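PDB 2RIH: conserved protein with 2 CBS domains, which binds AMP through its pair of CBS domains (a Bateman module) and therefore probably acts as a sensor of adenine nucleotides in a hyperthermophilic archaeon. Local coordinates for residues L18-T23 against T42-P47; P50-S55 against P75-P80. One frame throughout, in Å; residues are numbered along the deposited sequence. Where two conformers were deposited one is given.

Contact 1. Residues L18-T23 against T42-P47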
ATOM      1  N   LEU A  18     -13.222   7.055  11.529  1.00 24.07           N
ATOM      2  CA  LEU A  18     -13.069   7.688  12.820  1.00 24.83           C
ATOM      3  C   LEU A  18     -13.595   9.116  12.688  1.00 25.02           C
ATOM      4  O   LEU A  18     -13.605   9.671  11.588  1.00 20.85           O
ATOM      5  CB  LEU A  18     -11.599   7.699  13.254  1.00 25.41           C
ATOM      6  CG  LEU A  18     -10.901   6.358  13.518  1.00 25.75           C
ATOM      7  CD1 LEU A  18     -10.315   5.755  12.228  1.00 25.47           C
ATOM      8  CD2 LEU A  18      -9.813   6.538  14.551  1.00 25.93           C
ATOM      9  N   PRO A  19     -14.064   9.709  13.799  1.00 26.49           N
ATOM     10  CA  PRO A  19     -14.433  11.122  13.696  1.00 27.46           C
ATOM     11  C   PRO A  19     -13.232  12.002  13.331  1.00 27.60           C
ATOM     12  O   PRO A  19     -12.077  11.639  13.592  1.00 25.33           O
ATOM     13  CB  PRO A  19     -14.987  11.465  15.084  1.00 27.80           C
ATOM     14  CG  PRO A  19     -14.545  10.371  15.986  1.00 28.44           C
ATOM     15  CD  PRO A  19     -14.307   9.156  15.141  1.00 28.52           C
ATOM     16  N   GLU A  20     -13.527  13.139  12.714  1.00 28.22           N
ATOM     17  CA  GLU A  20     -12.515  14.087  12.242  1.00 27.90           C
ATOM     18  C   GLU A  20     -11.555  14.630  13.312  1.00 27.89           C
ATOM     19  O   GLU A  20     -10.524  15.205  12.967  1.00 29.37           O
ATOM     20  CB  GLU A  20     -13.197  15.259  11.523  1.00 29.32           C
ATOM     21  CG  GLU A  20     -14.228  16.028  12.351  1.00 30.31           C
ATOM     22  CD  GLU A  20     -14.776  17.227  11.606  1.00 29.55           C
ATOM     23  OE1 GLU A  20     -16.004  17.349  11.492  1.00 29.33           O
ATOM     24  OE2 GLU A  20     -13.973  18.043  11.121  1.00 32.82           O
ATOM     25  N   THR A  21     -11.907  14.455  14.585  1.00 27.95           N
ATOM     26  CA  THR A  21     -11.078  14.864  15.727  1.00 27.62           C
ATOM     27  C   THR A  21     -10.052  13.800  16.142  1.00 28.50           C
ATOM     28  O   THR A  21      -9.264  14.023  17.066  1.00 28.33           O
ATOM     29  CB  THR A  21     -11.965  15.135  16.962  1.00 27.73           C
ATOM     30  OG1 THR A  21     -12.876  14.042  17.131  1.00 28.98           O
ATOM     31  CG2 THR A  21     -12.760  16.427  16.799  1.00 27.16           C
ATOM     32  N   ALA A  22     -10.072  12.645  15.473  1.00 27.12           N
ATOM     33  CA  ALA A  22      -9.166  11.542  15.797  1.00 26.18           C
ATOM     34  C   ALA A  22      -7.692  11.961  15.800  1.00 25.75           C
ATOM     35  O   ALA A  22      -7.267  12.841  15.040  1.00 23.53           O
ATOM     36  CB  ALA A  22      -9.377  10.377  14.814  1.00 26.31           C
ATOM     37  N   THR A  23      -6.907  11.318  16.657  1.00 25.16           N
ATOM     38  CA  THR A  23      -5.473  11.543  16.665  1.00 24.79           C
ATOM     39  C   THR A  23      -4.835  10.628  15.636  1.00 22.99           C
ATOM     40  O   THR A  23      -5.464   9.691  15.153  1.00 22.68           O
ATOM     41  CB  THR A  23      -4.844  11.277  18.041  1.00 25.48           C
ATOM     42  OG1 THR A  23      -4.905   9.874  18.343  1.00 25.63           O
ATOM     43  CG2 THR A  23      -5.549  12.100  19.124  1.00 23.74           C
ATOM     44  N   THR A  42     -14.725  11.156   9.358  1.00 24.94           N
ATOM     45  CA  THR A  42     -16.105  11.547   9.089  1.00 27.03           C
ATOM     46  C   THR A  42     -16.484  12.814   9.850  1.00 28.20           C
ATOM     47  O   THR A  42     -15.869  13.160  10.866  1.00 27.41           O
ATOM     48  CB  THR A  42     -17.103  10.406   9.430  1.00 26.72           C
ATOM     49  OG1 THR A  42     -16.962  10.033  10.804  1.00 26.21           O
ATOM     50  CG2 THR A  42     -16.839   9.181   8.549  1.00 23.98           C
ATOM     51  N   ALA A  43     -17.497  13.500   9.331  1.00 29.64           N
ATOM     52  CA  ALA A  43     -17.978  14.742   9.909  1.00 32.74           C
ATOM     53  C   ALA A  43     -18.461  14.502  11.338  1.00 33.18           C
ATOM     54  O   ALA A  43     -19.147  13.514  11.617  1.00 31.72           O
ATOM     55  CB  ALA A  43     -19.103  15.324   9.054  1.00 30.92           C
ATOM     56  N   ARG A  44     -18.080  15.404  12.235  1.00 34.12           N
ATOM     57  CA  ARG A  44     -18.471  15.311  13.635  0.50 35.87           C
ATOM     58  C   ARG A  44     -19.989  15.149  13.795  1.00 36.30           C
ATOM     59  O   ARG A  44     -20.451  14.342  14.610  1.00 37.15           O
ATOM     60  CB  ARG A  44     -17.944  16.528  14.414  0.50 36.64           C
ATOM     61  CG  ARG A  44     -18.463  17.882  13.932  0.50 37.53           C
ATOM     62  CD  ARG A  44     -17.460  19.018  14.172  0.50 37.83           C
ATOM     63  NE  ARG A  44     -16.912  19.015  15.534  0.50 38.32           N
ATOM     64  CZ  ARG A  44     -15.629  18.841  15.861  0.50 38.54           C
ATOM     65  NH1 ARG A  44     -14.690  18.661  14.935  0.50 38.35           N
ATOM     66  NH2 ARG A  44     -15.275  18.860  17.143  0.50 38.82           N
ATOM     67  N   ASP A  45     -20.771  15.896  13.017  0.50 35.94           N
ATOM     68  CA  ASP A  45     -22.237  15.833  13.118  0.50 36.54           C
ATOM     69  C   ASP A  45     -22.891  14.780  12.209  0.50 37.02           C
ATOM     70  O   ASP A  45     -24.103  14.577  12.290  0.50 36.41           O
ATOM     71  CB  ASP A  45     -22.863  17.216  12.860  0.50 37.64           C
ATOM     72  CG  ASP A  45     -22.657  18.191  14.021  0.50 37.81           C
ATOM     73  OD1 ASP A  45     -22.375  17.750  15.156  0.50 38.16           O
ATOM     74  OD2 ASP A  45     -22.794  19.410  13.794  0.50 38.66           O
ATOM     75  N   ASN A  46     -22.114  14.126  11.343  1.00 37.21           N
ATOM     76  CA  ASN A  46     -22.636  13.028  10.519  1.00 36.27           C
ATOM     77  C   ASN A  46     -21.572  11.957  10.245  1.00 35.44           C
ATOM     78  O   ASN A  46     -20.752  12.116   9.340  1.00 31.94           O
ATOM     79  CB  ASN A  46     -23.185  13.584   9.200  1.00 37.51           C
ATOM     80  CG  ASN A  46     -23.905  12.531   8.360  1.00 38.39           C
ATOM     81  OD1 ASN A  46     -24.014  11.364   8.747  1.00 38.83           O
ATOM     82  ND2 ASN A  46     -24.402  12.948   7.200  1.00 38.39           N
ATOM     83  N   PRO A  47     -21.583  10.858  11.027  1.00 35.82           N
ATOM     84  CA  PRO A  47     -20.625   9.747  10.841  1.00 35.33           C
ATOM     85  C   PRO A  47     -20.666   9.039   9.479  1.00 32.65           C
ATOM     86  O   PRO A  47     -19.793   8.221   9.194  1.00 31.60           O
ATOM     87  CB  PRO A  47     -21.012   8.754  11.948  1.00 36.25           C
ATOM     88  CG  PRO A  47     -21.799   9.552  12.936  1.00 36.66           C
ATOM     89  CD  PRO A  47     -22.497  10.609  12.158  1.00 36.35           C
TER
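Strands 16-19 and 38-43 are the parallel neighbours of a beta-alpha-beta unit in the first CBS domain, with helix 24-34 as the crossover, and the contact is the C-terminal end of that pair. Its register rests on one parallel bridge, Pro19 with Thr42. Thr42 supplies both of its backbone groups: its N donates to Leu18 O at 2.9 Å, and its O accepts from Glu20 N at 3.0 Å. Both donors lie in the plane of the carbonyl they approach, although the second bond is the more bent. Past the bridge the chains leave the sheet in type I turns, Pro19 to Ala22 and Ala43 to Asn46, and side chains take over. Glu20, which has the most surface covered by this contact, has CG in the crowded position between its backbone N and carbonyl carbon (chi1 57°) and then runs out extended, which carries the carboxylate across to the second turn. There OE1 accepts from Arg44 N at 2.9 Å through its anti lone pair, in a nearly straight bond (165°). Arg44 bends at chi3 so that its guanidinium folds back towards Glu20, and the two side chains cross at about a right angle; OE2 lies in plane at the guanidinium edge, but the carboxylate and guanidinium planes are 62° apart and the salt bridge from OE1 to NH1 is long, at 3.9 Å. The main-chain bond is thus the firmer link, consistent with the two conformers modelled for the exposed arginine. Thr21 CG2 also approaches the guanidinium obliquely, 3.5 Å from Arg44 NH1.

Contact 2. Residues P50-S55 against P75-P80. With SO4 (sulfate ion), chain C.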
ATOM      1  N   PRO A  50     -17.989  11.301   4.583  1.00 26.22           N
ATOM      2  CA  PRO A  50     -16.519  11.445   4.578  1.00 26.43           C
ATOM      3  C   PRO A  50     -16.060  12.887   4.411  1.00 25.35           C
ATOM      4  O   PRO A  50     -16.612  13.620   3.584  1.00 25.43           O
ATOM      5  CB  PRO A  50     -16.076  10.629   3.355  1.00 23.78           C
ATOM      6  CG  PRO A  50     -17.214   9.791   2.999  1.00 25.60           C
ATOM      7  CD  PRO A  50     -18.443  10.552   3.399  1.00 24.74           C
ATOM      8  N   VAL A  51     -15.075  13.297   5.207  1.00 24.65           N
ATOM      9  CA  VAL A  51     -14.485  14.636   5.065  1.00 22.94           C
ATOM     10  C   VAL A  51     -12.993  14.556   4.743  1.00 21.99           C
ATOM     11  O   VAL A  51     -12.419  15.490   4.194  1.00 22.70           O
ATOM     12  CB  VAL A  51     -14.761  15.527   6.305  1.00 22.88           C
ATOM     13  CG1 VAL A  51     -16.283  15.744   6.464  1.00 20.69           C
ATOM     14  CG2 VAL A  51     -14.157  14.935   7.569  1.00 21.04           C
ATOM     15  N   ALA A  52     -12.369  13.425   5.051  1.00 21.30           N
ATOM     16  CA  ALA A  52     -10.945  13.277   4.824  1.00 20.67           C
ATOM     17  C   ALA A  52     -10.557  11.821   4.887  1.00 20.07           C
ATOM     18  O   ALA A  52     -11.330  10.986   5.365  1.00 23.15           O
ATOM     19  CB  ALA A  52     -10.157  14.078   5.868  1.00 20.24           C
ATOM     20  N   VAL A  53      -9.357  11.527   4.400  1.00 20.30           N
ATOM     21  CA  VAL A  53      -8.778  10.198   4.498  1.00 21.03           C
ATOM     22  C   VAL A  53      -7.348  10.278   5.027  1.00 22.63           C
ATOM     23  O   VAL A  53      -6.625  11.251   4.772  1.00 20.31           O
ATOM     24  CB  VAL A  53      -8.813   9.442   3.139  1.00 22.72           C
ATOM     25  CG1 VAL A  53     -10.257   9.269   2.681  1.00 22.60           C
ATOM     26  CG2 VAL A  53      -7.968  10.153   2.053  1.00 21.43           C
ATOM     27  N   VAL A  54      -6.974   9.250   5.784  1.00 21.83           N
ATOM     28  CA  VAL A  54      -5.623   9.069   6.284  1.00 22.03           C
ATOM     29  C   VAL A  54      -5.199   7.641   5.973  1.00 22.41           C
ATOM     30  O   VAL A  54      -5.848   6.689   6.405  1.00 22.17           O
ATOM     31  CB  VAL A  54      -5.541   9.289   7.815  1.00 21.85           C
ATOM     32  CG1 VAL A  54      -4.104   9.113   8.308  1.00 21.15           C
ATOM     33  CG2 VAL A  54      -6.064  10.665   8.182  1.00 20.74           C
ATOM     34  N   SER A  55      -4.130   7.489   5.198  1.00 23.48           N
ATOM     35  CA  SER A  55      -3.600   6.165   4.915  1.00 22.97           C
ATOM     36  C   SER A  55      -2.315   5.926   5.690  1.00 22.44           C
ATOM     37  O   SER A  55      -1.729   6.850   6.263  1.00 21.12           O
ATOM     38  CB  SER A  55      -3.351   5.988   3.424  1.00 23.86           C
ATOM     39  OG  SER A  55      -2.348   6.873   2.987  1.00 26.91           O
ATOM     40  N   PRO A  75      -4.675  17.346  10.208  1.00 25.83           N
ATOM     41  CA  PRO A  75      -3.584  18.006   9.476  1.00 25.90           C
ATOM     42  C   PRO A  75      -2.767  17.105   8.526  1.00 25.07           C
ATOM     43  O   PRO A  75      -2.170  17.616   7.595  1.00 23.76           O
ATOM     44  CB  PRO A  75      -2.694  18.561  10.596  1.00 26.31           C
ATOM     45  CG  PRO A  75      -3.611  18.743  11.747  1.00 25.58           C
ATOM     46  CD  PRO A  75      -4.567  17.583  11.661  1.00 25.83           C
ATOM     47  N   ILE A  76      -2.734  15.793   8.745  1.00 25.42           N
ATOM     48  CA  ILE A  76      -2.007  14.907   7.824  1.00 25.28           C
ATOM     49  C   ILE A  76      -2.946  14.250   6.800  1.00 26.92           C
ATOM     50  O   ILE A  76      -2.501  13.497   5.936  1.00 27.96           O
ATOM     51  CB  ILE A  76      -1.158  13.843   8.564  1.00 24.70           C
ATOM     52  CG1 ILE A  76      -2.019  12.755   9.217  1.00 25.77           C
ATOM     53  CG2 ILE A  76      -0.271  14.516   9.595  1.00 27.87           C
ATOM     54  CD1 ILE A  76      -1.244  11.511   9.574  1.00 22.99           C
ATOM     55  N   ALA A  77      -4.234  14.560   6.908  1.00 25.74           N
ATOM     56  CA  ALA A  77      -5.276  13.958   6.080  1.00 25.23           C
ATOM     57  C   ALA A  77      -5.348  14.561   4.676  1.00 24.86           C
ATOM     58  O   ALA A  77      -4.831  15.648   4.416  1.00 25.91           O
ATOM     59  CB  ALA A  77      -6.626  14.098   6.787  1.00 21.89           C
ATOM     60  N   ASN A  78      -6.007  13.836   3.780  1.00 26.14           N
ATOM     61  CA  ASN A  78      -6.194  14.253   2.395  1.00 26.37           C
ATOM     62  C   ASN A  78      -7.675  14.285   2.066  1.00 25.26           C
ATOM     63  O   ASN A  78      -8.473  13.642   2.737  1.00 24.41           O
ATOM     64  CB  ASN A  78      -5.501  13.268   1.453  1.00 28.10           C
ATOM     65  CG  ASN A  78      -4.030  13.140   1.738  1.00 29.20           C
ATOM     66  OD1 ASN A  78      -3.279  14.099   1.590  1.00 31.68           O
ATOM     67  ND2 ASN A  78      -3.611  11.962   2.164  1.00 30.19           N
ATOM     68  N   SER A  79      -8.033  15.035   1.029  1.00 24.22           N
ATOM     69  CA  SER A  79      -9.417  15.091   0.565  1.00 24.82           C
ATOM     70  C   SER A  79      -9.829  13.722   0.022  1.00 24.24           C
ATOM     71  O   SER A  79      -9.029  13.064  -0.648  1.00 24.41           O
ATOM     72  CB  SER A  79      -9.584  16.153  -0.517  1.00 24.48           C
ATOM     73  OG  SER A  79     -10.949  16.423  -0.738  1.00 26.79           O
ATOM     74  N   PRO A  80     -11.064  13.271   0.330  1.00 24.35           N
ATOM     75  CA  PRO A  80     -11.470  11.953  -0.164  1.00 22.62           C
ATOM     76  C   PRO A  80     -11.655  11.887  -1.689  1.00 21.72           C
ATOM     77  O   PRO A  80     -12.390  12.698  -2.272  1.00 19.16           O
ATOM     78  CB  PRO A  80     -12.812  11.696   0.554  1.00 24.01           C
ATOM     79  CG  PRO A  80     -12.881  12.692   1.642  1.00 24.35           C
ATOM     80  CD  PRO A  80     -12.132  13.888   1.134  1.00 23.63           C
TER
HETATM   81  S   SO4 C 139      -2.521   5.202  -0.428  1.00 28.29           S
HETATM   82  O1  SO4 C 139      -1.654   5.165  -1.599  1.00 27.50           O
HETATM   83  O2  SO4 C 139      -3.905   5.019  -0.867  1.00 27.88           O
HETATM   84  O3  SO4 C 139      -2.200   4.122   0.501  1.00 28.52           O
HETATM   85  O4  SO4 C 139      -2.350   6.486   0.215  1.00 28.73           O
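A single antiparallel bridge, a hydrogen-bonded pair of Val53 with Asn78, fastens the loop 75-80, which leads into strand 82-84, to edge strand 50-55 of the first CBS domain. Both bonds of the pair are 2.8 Å long, Val53 N to Asn78 O and Asn78 N to Val53 O, and each donor lies in its acceptor's carbonyl plane. Side chains then pack along both faces of this ribbon. On the face of Ala52 and Val54, Ala77 CB sits 3.6 Å from Ala52 CB and also meets CG2 of Val54. With CG1 anti to the backbone N (chi1 -179°), Val54 sends that branch obliquely to the tip of Ile76, whose CD1 is 3.9 Å away. On the other face Val53 divides its branches: CG1, anti to the carbonyl carbon, meets Pro80 CB at 4.1 Å, while CG2 lies over Asn78 CB, the two side chains crossing at about a right angle. The Pro80 ring rests against the main chain where Val51 and Ala52 both face Leu41 in a classic beta bulge; its CG comes to 3.5 Å from Ala52 N. The polar ends belong to an AMP site observed for this protein, which includes Ser55, Asp58 and Asn78. Asp58 bonds Asn78 ND2 through OD1 and Ser55 N through OD2, so one carboxylate spans loop and strand. In this model a sulfate, probably from the crystallisation liquor and also held by Arg102 and His103, lies beside the strand end, where Ser55 OG donates to its O4 at 2.8 Å.

Overall arrangement
From the N terminus, strand 16-19 leads through the turn at Pro19 to Ala22 into helix 24-34, which returns the chain so that strand 38-43 runs parallel to 16-19; contact 1 closes this beta-alpha-beta loop. The chain then reverses into strand 50-55, continues through helix 56-64 and returns in the loop 75-80, where contact 2 closes a second loop just ahead of strand 82-84 in the other three-stranded sheet. The loops therefore follow in series, neither nesting nor crossing. They share a sheet, in which 38-43 lies between 16-19 and 50-55, and their centres are 11 Å apart. Val51 joins them directly: its CG2 packs 4.1 Å from Glu20 CB.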